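Local coordinates for VP4 CORE protein (PDB 2JHP) that caps viral RNA as a multifunctional enzyme of the bluetongue virus core and forms part of the inner capsid, at residues A[9-14]-A[69-74]; A[289-294]-A[317-322]; A[400-405]-A[428-433]; A[473-478]-A[489-494]; A[508-513]-A[590-595]. All coordinates share one frame; numbering follows the deposited sequence.

In the fold
Contacts 1 and 4 are buried, contact 2 is partly buried, and contacts 3 and 5 lie at the surface. Contact 1 joins neighbouring strands of a parallel sheet and is the richest in hydrogen bonds. Contacts 2 and 3 lie beside two separate seven-stranded sheets of the same 3-2-1-4-5-7-6 order, the pattern of class I methyltransferases. In contact 2 a helix carboxylate grips a strand amide, whereas contact 3 has a methyl contact and a lysine beside a carbonyl. Contact 4, on helix 470-480, is apolar and aromatic. It touches contact 5, where two loops meet by van der Waals packing, through Phe-476 and Pro-508. Contacts 2 and 5 lie farthest apart, with centres about 62 Å from each other.

Contact 1 (A[9-14]-A[69-74]); sequences YVTNEL and FISTHK
Glu-13 OE2 is gripped by both donors of Thr-72, at 3.0 Å from Thr-72 N and 2.7 Å from Thr-72 OG1, just past the C-terminal ends of two adjacent strands in a five-stranded parallel sheet. The amide bond is nearly straight (166°) and meets OE2 close to its C-O axis, while the hydroxyl comes from above the carboxylate plane. Ser-71 OG sits in the middle of this network, 2.8 Å from Thr-11 OG1 and 3.1 Å from Glu-13 OE2, so its proton has two possible takers. It also accepts from His-73 N, forming an ST turn that bends the chain after the strand. Glu-13 OE2 lies over one face of the His-73 ring, offset toward its rim. Farther back along the strands the parallel ladder runs through Ile-70 N to Tyr-9 O (2.8 Å) and Thr-11 N to Ile-70 O (3.2 Å). Val-10 and Ile-70 pack together on one face of the sheet, where Phe-102 of helix 99-112 touches Val-10 and Leu-14. Tyr-9 and Phe-69 lie on the other face, where Phe-69 packs on helix 59-64, and the Tyr-9 hydroxyl is hydrogen-bonded to Gly-52 O. Leu-14 slides past Thr-72 in the opposite direction, bringing its CD1 to 3.9 Å from Thr-72 CG2.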
# COMPACT_ATOMS: atom_id res chain seq x y z
N TYR A 9 -21.26 -14.72 2.84
CA TYR A 9 -22.61 -14.83 2.32
C TYR A 9 -22.61 -15.38 0.90
O TYR A 9 -21.93 -14.85 0.01
CB TYR A 9 -23.33 -13.49 2.39
CG TYR A 9 -24.67 -13.49 1.67
CD1 TYR A 9 -25.85 -13.76 2.36
CD2 TYR A 9 -24.74 -13.21 0.30
CE1 TYR A 9 -27.08 -13.76 1.70
CE2 TYR A 9 -25.96 -13.20 -0.37
CZ TYR A 9 -27.12 -13.47 0.33
OH TYR A 9 -28.32 -13.47 -0.33
N VAL A 10 -23.40 -16.42 0.70
CA VAL A 10 -23.55 -17.03 -0.62
C VAL A 10 -25.00 -16.94 -1.10
O VAL A 10 -25.93 -16.96 -0.28
CB VAL A 10 -23.07 -18.51 -0.64
CG1 VAL A 10 -21.63 -18.60 -0.15
CG2 VAL A 10 -23.98 -19.40 0.22
N THR A 11 -25.18 -16.81 -2.41
CA THR A 11 -26.51 -16.77 -3.01
C THR A 11 -27.11 -18.17 -3.11
O THR A 11 -26.43 -19.17 -2.86
CB THR A 11 -26.50 -16.07 -4.40
OG1 THR A 11 -25.62 -16.77 -5.29
CG2 THR A 11 -26.04 -14.63 -4.26
N ASN A 12 -28.38 -18.23 -3.48
CA ASN A 12 -29.19 -19.45 -3.32
C ASN A 12 -28.70 -20.68 -4.07
O ASN A 12 -28.74 -21.79 -3.52
CB ASN A 12 -30.66 -19.16 -3.65
CG ASN A 12 -31.33 -18.28 -2.61
OD1 ASN A 12 -31.79 -17.18 -2.91
ND2 ASN A 12 -31.36 -18.75 -1.36
N GLU A 13 -28.23 -20.50 -5.30
CA GLU A 13 -27.80 -21.62 -6.15
C GLU A 13 -26.59 -22.35 -5.56
O GLU A 13 -26.21 -23.42 -6.03
CB GLU A 13 -27.52 -21.15 -7.59
CG GLU A 13 -26.13 -20.55 -7.85
CD GLU A 13 -25.92 -19.13 -7.29
OE1 GLU A 13 -26.80 -18.58 -6.58
OE2 GLU A 13 -24.84 -18.56 -7.56
N LEU A 14 -26.02 -21.76 -4.51
CA LEU A 14 -24.74 -22.16 -3.95
C LEU A 14 -24.94 -22.68 -2.53
O LEU A 14 -24.14 -23.46 -2.02
CB LEU A 14 -23.83 -20.93 -3.93
CG LEU A 14 -22.40 -20.92 -4.46
CD1 LEU A 14 -22.29 -21.56 -5.83
CD2 LEU A 14 -21.90 -19.49 -4.53
N PHE A 69 -19.68 -11.11 -0.34
CA PHE A 69 -20.71 -11.61 -1.24
C PHE A 69 -20.12 -12.58 -2.25
O PHE A 69 -19.23 -12.23 -3.03
CB PHE A 69 -21.45 -10.44 -1.89
CG PHE A 69 -21.99 -9.45 -0.89
CD1 PHE A 69 -21.20 -8.40 -0.43
CD2 PHE A 69 -23.28 -9.57 -0.39
CE1 PHE A 69 -21.71 -7.48 0.50
CE2 PHE A 69 -23.78 -8.66 0.54
CZ PHE A 69 -22.99 -7.62 0.98
N ILE A 70 -20.59 -13.83 -2.19
CA ILE A 70 -20.09 -14.90 -3.04
C ILE A 70 -21.22 -15.47 -3.90
O ILE A 70 -22.29 -15.81 -3.38
CB ILE A 70 -19.47 -16.05 -2.20
CG1 ILE A 70 -18.37 -15.53 -1.27
CG2 ILE A 70 -18.91 -17.13 -3.09
CD1 ILE A 70 -18.71 -15.63 0.19
N SER A 71 -21.00 -15.57 -5.21
CA SER A 71 -22.00 -16.12 -6.13
C SER A 71 -21.41 -16.56 -7.46
O SER A 71 -20.26 -16.23 -7.78
CB SER A 71 -23.11 -15.08 -6.41
OG SER A 71 -24.09 -15.59 -7.30
N THR A 72 -22.20 -17.30 -8.24
CA THR A 72 -21.87 -17.56 -9.64
C THR A 72 -22.25 -16.34 -10.48
O THR A 72 -21.58 -16.01 -11.45
CB THR A 72 -22.57 -18.84 -10.20
OG1 THR A 72 -23.99 -18.70 -10.11
CG2 THR A 72 -22.11 -20.09 -9.45
N HIS A 73 -23.33 -15.67 -10.07
CA HIS A 73 -23.88 -14.50 -10.76
C HIS A 73 -22.98 -13.25 -10.60
O HIS A 73 -22.13 -13.20 -9.72
CB HIS A 73 -25.32 -14.21 -10.29
CG HIS A 73 -26.22 -15.41 -10.34
ND1 HIS A 73 -26.96 -15.83 -9.26
CD2 HIS A 73 -26.51 -16.28 -11.35
CE1 HIS A 73 -27.66 -16.90 -9.59
NE2 HIS A 73 -27.41 -17.19 -10.85
N LYS A 74 -23.18 -12.26 -11.46
CA LYS A 74 -22.31 -11.07 -11.46
C LYS A 74 -22.51 -10.18 -10.23
O LYS A 74 -21.55 -9.59 -9.73
CB LYS A 74 -22.50 -10.24 -12.74
CG LYS A 74 -21.26 -9.41 -13.10
CD LYS A 74 -21.60 -8.15 -13.93
CE LYS A 74 -21.97 -6.95 -13.04
NZ LYS A 74 -20.83 -6.41 -12.25

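Contact 2 (A[289-294]-A[317-322]); sequences GEEIAY and HCISTY
Glu-290 OE1 accepts a hydrogen bond from Ile-319 N at 2.8 Å, almost straight at 173°, fastening helix 280-295 to strand 315-320. The helix is the connection of a beta-alpha-beta crossover between strands 260-264 and 302-308 in a sheet of class I methyltransferase topology; strand 315-320 pairs instead with 357-362 in a separate two-stranded sheet. The amide approaches from well above the carboxylate plane, 55° out of it. Close by, Cys-318 CB lies 3.3 Å from the same oxygen. The rest of the first shell is apolar and centres on Ile-319, whose side chain crosses those of Glu-291 and Tyr-294 at about a right angle. Its CD1 reaches Glu-291 CG at 4.1 Å.

In the second shell, Arg-287, one turn earlier on the helix, forms a salt bridge with Glu-290 OE2, which probably limits rotation of the carboxylate. On the strand, Cys-318 and Ser-320 bond through their backbones to strand 357-362, which leaves the Ile-319 amide turned toward the helix. Met-340 of strand 335-341 also touches Ile-319. With CG1 anti to the carbonyl carbon (chi1 -60°), the isoleucine leaves CG2 anti to the backbone N, and this methyl lies 3.8 Å from CD1 of the Tyr-294 ring.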
# COMPACT_ATOMS: atom_id res chain seq x y z
N GLY A 289 30.00 7.41 -23.38
CA GLY A 289 28.67 7.68 -22.86
C GLY A 289 28.71 8.26 -21.47
O GLY A 289 27.98 9.20 -21.15
N GLU A 290 29.59 7.68 -20.65
CA GLU A 290 29.84 8.14 -19.29
C GLU A 290 30.40 9.57 -19.27
O GLU A 290 29.91 10.43 -18.53
CB GLU A 290 30.81 7.18 -18.58
CG GLU A 290 30.22 5.81 -18.23
CD GLU A 290 31.26 4.81 -17.74
OE1 GLU A 290 32.43 5.20 -17.47
OE2 GLU A 290 30.91 3.61 -17.63
N GLU A 291 31.42 9.79 -20.09
CA GLU A 291 32.10 11.08 -20.22
C GLU A 291 31.15 12.18 -20.71
O GLU A 291 31.11 13.26 -20.13
CB GLU A 291 33.28 10.94 -21.17
CG GLU A 291 34.45 10.15 -20.58
CD GLU A 291 35.55 9.86 -21.59
OE1 GLU A 291 35.49 10.38 -22.74
OE2 GLU A 291 36.49 9.11 -21.24
N ILE A 292 30.39 11.89 -21.76
CA ILE A 292 29.35 12.81 -22.24
C ILE A 292 28.37 13.16 -21.13
O ILE A 292 28.01 14.33 -20.96
CB ILE A 292 28.64 12.24 -23.50
CG1 ILE A 292 29.57 12.38 -24.71
CG2 ILE A 292 27.31 12.96 -23.74
CD1 ILE A 292 29.09 11.74 -26.00
N ALA A 293 27.96 12.15 -20.37
CA ALA A 293 27.04 12.33 -19.25
C ALA A 293 27.66 13.21 -18.16
O ALA A 293 27.01 14.14 -17.67
CB ALA A 293 26.57 10.97 -18.69
N TYR A 294 28.90 12.90 -17.78
CA TYR A 294 29.61 13.67 -16.75
C TYR A 294 29.75 15.15 -17.15
O TYR A 294 29.51 16.02 -16.33
CB TYR A 294 30.99 13.04 -16.47
CG TYR A 294 31.65 13.53 -15.19
CD1 TYR A 294 31.31 12.97 -13.95
CD2 TYR A 294 32.61 14.53 -15.21
CE1 TYR A 294 31.90 13.41 -12.77
CE2 TYR A 294 33.22 14.98 -14.03
CZ TYR A 294 32.86 14.41 -12.81
OH TYR A 294 33.44 14.83 -11.64
N HIS A 317 38.81 0.96 -15.02
CA HIS A 317 38.12 2.10 -14.42
C HIS A 317 36.96 2.63 -15.26
O HIS A 317 36.90 2.42 -16.48
CB HIS A 317 39.12 3.22 -14.12
CG HIS A 317 40.15 2.85 -13.11
ND1 HIS A 317 39.92 2.91 -11.75
CD2 HIS A 317 41.43 2.41 -13.26
CE1 HIS A 317 41.01 2.53 -11.10
NE2 HIS A 317 41.94 2.22 -11.99
N CYS A 318 36.05 3.32 -14.58
CA CYS A 318 34.90 3.94 -15.21
C CYS A 318 34.30 5.04 -14.32
O CYS A 318 34.70 5.19 -13.17
CB CYS A 318 33.84 2.88 -15.51
SG CYS A 318 33.01 2.26 -14.06
N ILE A 319 33.35 5.79 -14.87
CA ILE A 319 32.68 6.85 -14.13
C ILE A 319 31.28 6.36 -13.76
O ILE A 319 30.44 6.12 -14.62
CB ILE A 319 32.61 8.14 -14.95
CG1 ILE A 319 34.02 8.62 -15.31
CG2 ILE A 319 31.87 9.21 -14.18
CD1 ILE A 319 34.07 9.49 -16.54
N SER A 320 31.04 6.21 -12.46
CA SER A 320 29.83 5.53 -12.00
C SER A 320 29.30 5.99 -10.64
O SER A 320 30.02 6.59 -9.84
CB SER A 320 30.08 4.02 -11.97
OG SER A 320 28.92 3.32 -11.54
N THR A 321 28.03 5.69 -10.41
CA THR A 321 27.45 5.70 -9.07
C THR A 321 27.22 4.24 -8.66
O THR A 321 27.71 3.79 -7.63
CB THR A 321 26.14 6.53 -9.02
OG1 THR A 321 26.43 7.93 -9.21
CG2 THR A 321 25.41 6.34 -7.68
N TYR A 322 26.48 3.49 -9.48
CA TYR A 322 26.30 2.06 -9.26
C TYR A 322 26.51 1.28 -10.55
O TYR A 322 26.36 1.82 -11.64
CB TYR A 322 24.89 1.73 -8.73
CG TYR A 322 24.47 2.40 -7.44
CD1 TYR A 322 23.32 3.18 -7.40
CD2 TYR A 322 25.19 2.23 -6.25
CE1 TYR A 322 22.90 3.78 -6.22
CE2 TYR A 322 24.78 2.84 -5.07
CZ TYR A 322 23.64 3.61 -5.06
OH TYR A 322 23.23 4.21 -3.90

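Contact 3 (A[400-405]-A[428-433]); sequences HESDEP and MKKSVI
The loop leading into strand 406-408 meets the segment leading from helix 421-430 into strand 433-437 through Pro-405 and Val-432, where the two parallel strands of a beta-alpha-beta crossover begin. Strands 406-408 and 433-437 run side by side in a seven-stranded sheet of methyltransferase order, and the helix connects them. Pro-405 CB touches Val-432 CG2 at 3.7 Å. This methyl stands beside the backbone N of Val-432, anti to its carbonyl carbon. Neighbouring residues hold both partners: the Val-432 backbone bonds to Arg-406 and Met-128 of helix 114-128 packs on the valine side chain, while the Pro-405 backbone bonds to Ile-130 and Glu-131.

Lys-430 makes the second part of the contact. Its CG lies between the backbone N and the carbonyl carbon (chi1 60°), and from there the chain is extended all the way to NZ, carrying the ammonium across to the loop backbone. The His-400 ring meets those of His-133 and Tyr-151, and this side chain is about 8 Å from bound S-adenosyl-L-homocysteine. The His-400 carbonyl takes a weak hydrogen bond from Arg-406; the lysine is merely near it, with NZ 3.7 Å from His-400 O. Glu-401 OE1 is 5.8 Å from NZ, so the opposite charges could attract one another but do not touch. Ser-402 OG comes within 4.4 Å of Lys-430 NZ.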
# COMPACT_ATOMS: atom_id res chain seq x y z
N HIS A 400 11.89 10.64 11.00
CA HIS A 400 11.78 11.77 10.10
C HIS A 400 10.80 12.81 10.64
O HIS A 400 9.64 12.49 10.92
CB HIS A 400 11.35 11.28 8.71
CG HIS A 400 11.22 12.36 7.69
ND1 HIS A 400 10.02 12.96 7.38
CD2 HIS A 400 12.15 12.96 6.91
CE1 HIS A 400 10.21 13.88 6.46
NE2 HIS A 400 11.49 13.90 6.15
N GLU A 401 11.28 14.04 10.82
CA GLU A 401 10.41 15.16 11.16
C GLU A 401 10.02 15.90 9.88
O GLU A 401 10.89 16.32 9.13
CB GLU A 401 11.07 16.10 12.18
CG GLU A 401 10.07 17.02 12.90
CD GLU A 401 10.60 17.59 14.21
OE1 GLU A 401 11.25 16.83 14.98
OE2 GLU A 401 10.36 18.78 14.49
N SER A 402 8.72 16.04 9.64
CA SER A 402 8.24 16.59 8.37
C SER A 402 7.60 17.96 8.48
O SER A 402 7.10 18.35 9.53
CB SER A 402 7.27 15.61 7.71
OG SER A 402 6.49 14.91 8.65
N ASP A 403 7.62 18.68 7.37
CA ASP A 403 7.00 20.00 7.27
C ASP A 403 5.67 19.92 6.52
O ASP A 403 4.83 20.81 6.64
CB ASP A 403 7.93 20.96 6.52
CG ASP A 403 9.08 21.45 7.38
OD1 ASP A 403 8.90 21.59 8.62
OD2 ASP A 403 10.17 21.73 6.81
N GLU A 404 5.52 18.84 5.76
CA GLU A 404 4.37 18.63 4.88
C GLU A 404 3.45 17.56 5.47
O GLU A 404 3.92 16.71 6.23
CB GLU A 404 4.86 18.19 3.49
CG GLU A 404 5.94 19.09 2.88
CD GLU A 404 5.38 20.38 2.29
OE1 GLU A 404 4.16 20.44 2.03
OE2 GLU A 404 6.16 21.33 2.07
N PRO A 405 2.14 17.62 5.14
CA PRO A 405 1.27 16.52 5.58
C PRO A 405 1.73 15.15 5.05
O PRO A 405 2.10 15.04 3.89
CB PRO A 405 -0.12 16.91 5.04
CG PRO A 405 0.10 18.01 4.09
CD PRO A 405 1.40 18.67 4.42
N MET A 428 1.22 8.18 14.71
CA MET A 428 -0.25 8.14 14.66
C MET A 428 -0.94 9.42 15.22
O MET A 428 -2.09 9.70 14.90
CB MET A 428 -0.78 6.87 15.34
CG MET A 428 -0.08 5.59 14.87
SD MET A 428 -1.02 4.04 15.02
CE MET A 428 -1.95 4.32 16.53
N LYS A 429 -0.21 10.21 16.01
CA LYS A 429 -0.72 11.47 16.52
C LYS A 429 -0.70 12.60 15.47
O LYS A 429 -1.49 13.54 15.53
CB LYS A 429 0.07 11.85 17.79
CG LYS A 429 -0.30 13.10 18.53
CD LYS A 429 0.63 13.13 19.74
CE LYS A 429 0.22 14.11 20.82
NZ LYS A 429 1.08 15.31 20.69
N LYS A 430 0.19 12.48 14.48
CA LYS A 430 0.40 13.57 13.51
C LYS A 430 0.19 13.16 12.05
O LYS A 430 0.12 14.01 11.17
CB LYS A 430 1.79 14.22 13.70
CG LYS A 430 2.99 13.25 13.53
CD LYS A 430 4.33 13.98 13.64
CE LYS A 430 5.51 13.04 13.32
NZ LYS A 430 6.74 13.79 12.88
N SER A 431 0.08 11.86 11.79
CA SER A 431 -0.07 11.39 10.41
C SER A 431 -1.47 11.72 9.88
O SER A 431 -2.41 11.81 10.66
CB SER A 431 0.21 9.90 10.32
OG SER A 431 -0.04 9.42 9.01
N VAL A 432 -1.58 11.91 8.57
CA VAL A 432 -2.89 12.18 7.95
C VAL A 432 -3.67 10.88 7.90
O VAL A 432 -4.89 10.88 8.01
CB VAL A 432 -2.77 12.77 6.53
CG1 VAL A 432 -4.14 12.95 5.91
CG2 VAL A 432 -2.04 14.11 6.56
N ILE A 433 -2.94 9.79 7.70
CA ILE A 433 -3.49 8.44 7.68
C ILE A 433 -2.38 7.47 7.99
O ILE A 433 -1.35 7.43 7.31
CB ILE A 433 -4.21 8.07 6.34
CG1 ILE A 433 -4.83 6.67 6.47
CG2 ILE A 433 -3.29 8.19 5.14
CD1 ILE A 433 -5.87 6.32 5.41

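Contact 4 (A[473-478]-A[489-494]); sequences AILFLM and LTYDPA
Helix 470-480 lies across from the extended backbone 489-492, with the CA atoms of Met-478 and Leu-489 9.0 Å apart, so that side chains alone bridge the gap. The extended piece runs into helix 493-496, for which Asp-492 is the N-cap, its OD1 accepting a weak bond from Ala-494 N. Tyr-491 carries most of the contact from this side. Its CG sits in the crowded position between the backbone N and the carbonyl carbon (chi1 75°), and its ring meets three side chains of the helix.

Ile-474 CG2 lies over one face of the ring in a CH-pi contact, 4.2 Å from the centroid and 26° off the normal. The same methyl touches Leu-489 CD2 at 3.9 Å. From one turn further along the helix, the extended Met-478 side chain meets the tyrosine tip to tip, bringing CE to 3.8 Å from Tyr-491 CE2, and CE also reaches Leu-489 CB. The tyrosine hydroxyl has a weak bond from Asn-471.

This packing borders the guanine pocket: the Tyr-491 side chain is about 8 Å from the base, and of the pocket residues Phe-117 touches Ile-474 and Trp-495 lies in the capped helix. The Leu-475 side chain crosses that of Tyr-491 at about a right angle, its CD1 3.8 Å from Tyr-491 OH.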
# COMPACT_ATOMS: atom_id res chain seq x y z
N ALA A 473 -12.80 2.33 9.41
CA ALA A 473 -12.08 3.35 8.66
C ALA A 473 -12.59 3.47 7.24
O ALA A 473 -12.77 4.58 6.74
CB ALA A 473 -10.61 3.07 8.67
N ILE A 474 -12.85 2.33 6.60
CA ILE A 474 -13.34 2.31 5.23
C ILE A 474 -14.78 2.84 5.17
O ILE A 474 -15.11 3.66 4.32
CB ILE A 474 -13.22 0.91 4.61
CG1 ILE A 474 -11.74 0.53 4.38
CG2 ILE A 474 -14.06 0.80 3.33
CD1 ILE A 474 -11.06 1.10 3.10
N LEU A 475 -15.62 2.37 6.09
CA LEU A 475 -17.01 2.79 6.18
C LEU A 475 -17.13 4.28 6.47
O LEU A 475 -18.05 4.95 5.99
CB LEU A 475 -17.70 1.97 7.27
CG LEU A 475 -18.52 0.74 6.87
CD1 LEU A 475 -18.60 0.49 5.36
CD2 LEU A 475 -18.06 -0.49 7.61
N PHE A 476 -16.21 4.80 7.28
CA PHE A 476 -16.12 6.22 7.52
C PHE A 476 -15.86 6.98 6.22
O PHE A 476 -16.52 7.98 5.94
CB PHE A 476 -15.03 6.53 8.54
CG PHE A 476 -15.01 7.96 8.98
CD1 PHE A 476 -15.93 8.43 9.92
CD2 PHE A 476 -14.08 8.85 8.46
CE1 PHE A 476 -15.91 9.74 10.34
CE2 PHE A 476 -14.06 10.16 8.87
CZ PHE A 476 -14.98 10.61 9.81
N LEU A 477 -14.91 6.49 5.43
CA LEU A 477 -14.54 7.13 4.17
C LEU A 477 -15.59 6.93 3.11
O LEU A 477 -15.78 7.81 2.28
CB LEU A 477 -13.16 6.65 3.67
CG LEU A 477 -11.96 7.01 4.55
CD1 LEU A 477 -10.75 6.13 4.28
CD2 LEU A 477 -11.64 8.48 4.38
N MET A 478 -16.27 5.79 3.11
CA MET A 478 -17.43 5.64 2.24
C MET A 478 -18.41 6.81 2.49
O MET A 478 -18.95 7.41 1.55
CB MET A 478 -18.13 4.30 2.46
CG MET A 478 -17.48 3.17 1.72
SD MET A 478 -18.39 1.62 1.88
CE MET A 478 -17.24 0.47 1.14
N LEU A 489 -16.95 -0.83 -3.44
CA LEU A 489 -15.63 -1.35 -3.12
C LEU A 489 -15.63 -2.82 -2.70
O LEU A 489 -16.31 -3.21 -1.74
CB LEU A 489 -14.99 -0.53 -1.99
CG LEU A 489 -13.56 -0.92 -1.60
CD1 LEU A 489 -12.58 -0.57 -2.72
CD2 LEU A 489 -13.14 -0.23 -0.31
N THR A 490 -14.88 -3.63 -3.44
CA THR A 490 -14.68 -5.01 -3.08
C THR A 490 -13.51 -5.08 -2.12
O THR A 490 -12.37 -4.71 -2.46
CB THR A 490 -14.44 -5.88 -4.33
OG1 THR A 490 -15.65 -5.95 -5.07
CG2 THR A 490 -13.99 -7.30 -3.95
N TYR A 491 -13.80 -5.52 -0.90
CA TYR A 491 -12.79 -5.71 0.11
C TYR A 491 -13.28 -6.68 1.17
O TYR A 491 -14.45 -7.06 1.20
CB TYR A 491 -12.36 -4.38 0.72
CG TYR A 491 -13.36 -3.81 1.68
CD1 TYR A 491 -13.09 -3.80 3.05
CD2 TYR A 491 -14.58 -3.32 1.24
CE1 TYR A 491 -14.01 -3.28 3.94
CE2 TYR A 491 -15.50 -2.82 2.12
CZ TYR A 491 -15.22 -2.79 3.48
OH TYR A 491 -16.14 -2.28 4.37
N ASP A 492 -12.38 -7.07 2.05
CA ASP A 492 -12.63 -8.11 3.01
C ASP A 492 -12.65 -7.48 4.41
O ASP A 492 -11.61 -7.09 4.95
CB ASP A 492 -11.57 -9.21 2.83
CG ASP A 492 -11.58 -10.24 3.94
OD1 ASP A 492 -12.45 -10.23 4.84
OD2 ASP A 492 -10.66 -11.09 3.90
N PRO A 493 -13.85 -7.33 4.98
CA PRO A 493 -14.01 -6.69 6.29
C PRO A 493 -13.19 -7.33 7.43
O PRO A 493 -12.65 -6.60 8.28
CB PRO A 493 -15.52 -6.77 6.54
CG PRO A 493 -16.10 -6.78 5.12
CD PRO A 493 -15.16 -7.69 4.39
N ALA A 494 -13.07 -8.66 7.45
CA ALA A 494 -12.25 -9.35 8.44
C ALA A 494 -10.78 -8.91 8.36
O ALA A 494 -10.14 -8.62 9.37
CB ALA A 494 -12.37 -10.84 8.28

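Contact 5 (A[508-513]-A[590-595]); sequences PDPPVP and LKRSAA
Val-512 points its CB from the proline-rich loop 508-513 at the loop 590-595, and the two methyls beyond it divide the opposite surface between them. CG1, set between the backbone N and the carbonyl carbon (chi1 76°), meets Ala-595 CB at 3.8 Å and lies 4.2 Å from Ser-593 CB. CG2, anti to the backbone N, goes to Leu-590, and the leucine side chain crosses that of Val-512 at about a right angle. CG2 touches Leu-590 CD1 at 3.8 Å and has CG and CB of the same leucine close behind. Pro-513 CD lies 4.4 Å from Leu-590 CD1.

Before the valine the chain makes an inverse gamma turn centred on Pro-511, with a weak bond from Val-512 N to Pro-510 O. Pro-510 points toward the other loop and Pro-511 away from it. Pro-510 is preceded by a cis peptide bond, and its CG lies 3.9 Å from Arg-592 NH1 and 4.0 Å from Ser-593 OG. That hydroxyl is bound to Asp-589 O, within its own loop. Trp-479 of helix 470-480 packs on both Val-512 and Ala-595 and binds Ser-593 O through NE1, so one indole joins the two loops to the helix. Between these two segments the contacts are van der Waals only, consistent with fit of shape, together with the shared Trp-479, setting their spacing.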
# COMPACT_ATOMS: atom_id res chain seq x y z
N PRO A 508 -17.30 14.04 13.59
CA PRO A 508 -18.49 14.49 12.86
C PRO A 508 -19.41 15.36 13.71
O PRO A 508 -19.36 15.33 14.94
CB PRO A 508 -19.21 13.18 12.53
CG PRO A 508 -18.15 12.14 12.58
CD PRO A 508 -17.25 12.57 13.68
N ASP A 509 -20.25 16.15 13.04
CA ASP A 509 -21.04 17.14 13.70
C ASP A 509 -22.36 17.36 12.97
O ASP A 509 -22.40 17.93 11.87
CB ASP A 509 -20.24 18.45 13.75
CG ASP A 509 -21.10 19.63 14.12
OD1 ASP A 509 -21.21 20.58 13.31
OD2 ASP A 509 -21.70 19.60 15.22
N PRO A 510 -23.49 16.96 13.60
CA PRO A 510 -23.68 16.25 14.87
C PRO A 510 -22.93 14.95 15.01
O PRO A 510 -22.82 14.21 14.03
CB PRO A 510 -25.21 16.01 14.93
CG PRO A 510 -25.73 16.39 13.58
CD PRO A 510 -24.78 17.40 13.04
N PRO A 511 -22.38 14.69 16.21
CA PRO A 511 -21.66 13.46 16.53
C PRO A 511 -22.57 12.23 16.49
O PRO A 511 -22.89 11.66 17.54
CB PRO A 511 -21.12 13.72 17.94
CG PRO A 511 -21.98 14.79 18.50
CD PRO A 511 -22.43 15.62 17.36
N VAL A 512 -22.97 11.84 15.29
CA VAL A 512 -23.95 10.78 15.08
C VAL A 512 -23.31 9.37 15.25
O VAL A 512 -22.12 9.20 14.98
CB VAL A 512 -24.66 10.97 13.70
CG1 VAL A 512 -23.77 10.54 12.55
CG2 VAL A 512 -25.99 10.23 13.64
N PRO A 513 -24.09 8.37 15.73
CA PRO A 513 -23.55 7.03 15.98
C PRO A 513 -23.47 6.15 14.73
O PRO A 513 -24.04 5.05 14.71
CB PRO A 513 -24.56 6.44 16.97
CG PRO A 513 -25.86 7.03 16.54
CD PRO A 513 -25.52 8.44 16.09
N LEU A 590 -29.82 12.32 11.75
CA LEU A 590 -29.18 11.10 11.26
C LEU A 590 -29.42 10.89 9.77
O LEU A 590 -28.78 10.02 9.15
CB LEU A 590 -29.69 9.90 12.08
CG LEU A 590 -29.11 8.48 12.01
CD1 LEU A 590 -28.99 7.91 13.42
CD2 LEU A 590 -29.94 7.56 11.12
N LYS A 591 -30.28 11.73 9.18
CA LYS A 591 -30.88 11.47 7.86
C LYS A 591 -30.24 11.95 6.53
O LYS A 591 -29.93 11.06 5.72
CB LYS A 591 -32.41 11.68 7.90
CG LYS A 591 -33.00 12.69 6.91
CD LYS A 591 -33.18 12.16 5.48
CE LYS A 591 -34.11 13.16 4.72
NZ LYS A 591 -34.17 12.86 3.25
N ARG A 592 -29.98 13.24 6.23
CA ARG A 592 -29.59 14.40 7.07
C ARG A 592 -28.08 14.37 7.25
O ARG A 592 -27.36 15.16 6.64
CB ARG A 592 -30.35 14.58 8.39
CG ARG A 592 -29.69 15.60 9.36
CD ARG A 592 -30.31 17.03 9.33
NE ARG A 592 -29.24 18.05 9.50
CZ ARG A 592 -28.63 18.39 10.66
NH1 ARG A 592 -28.96 17.81 11.82
NH2 ARG A 592 -27.63 19.28 10.64
N SER A 593 -27.60 13.45 8.09
CA SER A 593 -26.18 13.17 8.17
C SER A 593 -25.81 12.10 7.16
O SER A 593 -24.63 11.80 6.96
CB SER A 593 -25.78 12.72 9.58
OG SER A 593 -25.82 13.81 10.49
N ALA A 594 -26.84 11.53 6.51
CA ALA A 594 -26.65 10.40 5.58
C ALA A 594 -25.94 9.24 6.28
O ALA A 594 -25.06 8.60 5.72
CB ALA A 594 -25.89 10.84 4.31
N ALA A 595 -26.35 9.00 7.53
CA ALA A 595 -25.73 7.98 8.36
C ALA A 595 -26.70 6.85 8.65
O ALA A 595 -27.89 7.07 8.73
CB ALA A 595 -25.26 8.59 9.68